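Local coordinates for protein genome packaging NTPase B204 (Sulfolobus turreted icosahedral virus 2, PDB 4KFU) that probably hydrolyses ATP, as a P-loop NTPase of the FtsK-HerA superfamily, to power the packaging of viral DNA into the capsid, at residues Phe53-Ala57 and Gln67-Val71. Numbering follows the deposited sequence.
Sequences FGYNA and QYVVV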
loop_
_atom_site.group_PDB
_atom_site.type_symbol
_atom_site.label_atom_id
_atom_site.label_comp_id
_atom_site.label_asym_id
_atom_site.label_seq_id
_atom_site.Cartn_x
_atom_site.Cartn_y
_atom_site.Cartn_z
ATOM N N PHE A 53 7.342 11.562 8.635
ATOM C CA PHE A 53 8.094 10.456 8.036
ATOM C C PHE A 53 8.941 10.788 6.806
ATOM O O PHE A 53 9.554 9.892 6.216
ATOM C CB PHE A 53 7.153 9.288 7.729
ATOM C CG PHE A 53 6.605 8.640 8.959
ATOM C CD1 PHE A 53 7.296 7.616 9.580
ATOM C CD2 PHE A 53 5.417 9.083 9.520
ATOM C CE1 PHE A 53 6.800 7.017 10.731
ATOM C CE2 PHE A 53 4.911 8.499 10.682
ATOM C CZ PHE A 53 5.606 7.463 11.285
ATOM N N GLY A 54 8.989 12.063 6.428
ATOM C CA GLY A 54 9.833 12.473 5.313
ATOM C C GLY A 54 9.659 13.926 4.923
ATOM O O GLY A 54 8.928 14.670 5.589
ATOM N N TYR A 55 10.324 14.341 3.845
ATOM C CA TYR A 55 10.211 15.733 3.395
ATOM C C TYR A 55 8.819 16.029 2.818
ATOM O O TYR A 55 8.354 15.338 1.902
ATOM C CB TYR A 55 11.281 16.069 2.356
ATOM C CG TYR A 55 11.309 17.549 2.012
ATOM C CD1 TYR A 55 12.085 18.442 2.748
ATOM C CD2 TYR A 55 10.533 18.057 0.976
ATOM C CE1 TYR A 55 12.099 19.810 2.444
ATOM C CE2 TYR A 55 10.535 19.416 0.667
ATOM C CZ TYR A 55 11.319 20.286 1.404
ATOM O OH TYR A 55 11.326 21.627 1.086
ATOM N N ASN A 56 8.158 17.054 3.354
ATOM C CA ASN A 56 6.822 17.434 2.892
ATOM C C ASN A 56 6.897 18.207 1.571
ATOM O O ASN A 56 7.103 19.430 1.561
ATOM C CB ASN A 56 6.102 18.267 3.951
ATOM C CG ASN A 56 5.676 17.446 5.169
ATOM O OD1 ASN A 56 4.580 17.642 5.701
ATOM N ND2 ASN A 56 6.534 16.532 5.612
ATOM N N ALA A 57 6.715 17.486 0.466
ATOM C CA ALA A 57 6.907 18.023 -0.878
ATOM C C ALA A 57 5.812 18.994 -1.309
ATOM O O ALA A 57 4.631 18.792 -1.005
ATOM C CB ALA A 57 7.016 16.884 -1.879
ATOM N N GLN A 67 15.052 12.104 -0.782
ATOM C CA GLN A 67 15.195 10.658 -0.564
ATOM C C GLN A 67 13.985 10.041 0.150
ATOM O O GLN A 67 13.474 9.007 -0.273
ATOM C CB GLN A 67 16.481 10.347 0.209
ATOM C CG GLN A 67 16.789 8.856 0.328
ATOM C CD GLN A 67 18.019 8.577 1.180
ATOM O OE1 GLN A 67 18.398 9.392 2.021
ATOM N NE2 GLN A 67 18.647 7.423 0.960
ATOM N N TYR A 68 13.539 10.681 1.230
ATOM C CA TYR A 68 12.330 10.264 1.922
ATOM C C TYR A 68 11.296 11.370 1.809
ATOM O O TYR A 68 11.491 12.473 2.327
ATOM C CB TYR A 68 12.639 9.910 3.381
ATOM C CG TYR A 68 13.596 8.742 3.484
ATOM C CD1 TYR A 68 13.164 7.443 3.230
ATOM C CD2 TYR A 68 14.935 8.935 3.803
ATOM C CE1 TYR A 68 14.029 6.369 3.309
ATOM C CE2 TYR A 68 15.814 7.862 3.879
ATOM C CZ TYR A 68 15.354 6.585 3.634
ATOM O OH TYR A 68 16.216 5.512 3.708
ATOM N N VAL A 69 10.196 11.078 1.119
ATOM C CA VAL A 69 9.281 12.136 0.712
ATOM C C VAL A 69 7.811 11.813 0.981
ATOM O O VAL A 69 7.350 10.673 0.816
ATOM C CB VAL A 69 9.536 12.545 -0.773
ATOM C CG1 VAL A 69 9.492 11.336 -1.669
ATOM C CG2 VAL A 69 8.542 13.603 -1.245
ATOM N N VAL A 70 7.088 12.840 1.412
ATOM C CA VAL A 70 5.679 12.728 1.740
ATOM C C VAL A 70 4.912 13.748 0.916
ATOM O O VAL A 70 5.226 14.948 0.941
ATOM C CB VAL A 70 5.449 12.999 3.238
ATOM C CG1 VAL A 70 3.961 12.926 3.581
ATOM C CG2 VAL A 70 6.252 12.024 4.085
ATOM N N VAL A 71 3.916 13.262 0.182
ATOM C CA VAL A 71 3.123 14.084 -0.708
ATOM C C VAL A 71 1.684 14.103 -0.208
ATOM O O VAL A 71 1.006 13.075 -0.240
ATOM C CB VAL A 71 3.097 13.476 -2.131
ATOM C CG1 VAL A 71 2.564 14.490 -3.133
ATOM C CG2 VAL A 71 4.480 12.973 -2.533
HETATM O O HOH W 1 3.433 17.291 1.040
#
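Tyr55 and Val69 pair in parallel register, as do Asn56 and Val70, and three backbone hydrogen bonds join the strands. Tyr55 uses both its polar backbone atoms: its N donates to Tyr68 O (2.7 Å), and its O accepts a nearly straight bond from Val70 N (2.8 Å, 174° at the hydrogen). Ala57 N closes the ladder on Val70 O at 3.0 Å, and a water donates to both that oxygen and Ala57 O.

Before the ladder, Gly54 runs nearly fully extended; with no side chain on its CA, it can lie close against the neighbouring strand, its CA 3.4 Å from Tyr68 O. Val70, branched and suited to a strand, holds CG2 anti to its carbonyl carbon, beside its own N; the methyl lies against the Gly54 backbone, 3.6 Å from Gly54 N. On the face shared by Tyr55 and Val69, the small Ala57 sets its CB 3.7 Å from Val69 CG2. Tyr55, its CG anti to the backbone N (chi1 -172°), carries its ring away from Val69 toward Lys66, a cation-pi partner. On the opposite face, with Val70, Asn56 is itself partly exposed, a place that suits a polar amide: ND2 reaches back weakly to Gly54 O and OD1 bonds Ser51.

Helix 60-65 links the two strands in a right-handed beta-alpha-beta crossover, touching Tyr55 and Ala57 through Asp62. Strand 55-56 ends the sheet within this chain, while strand 68-72 continues it through backbone bonds to strand 35-40.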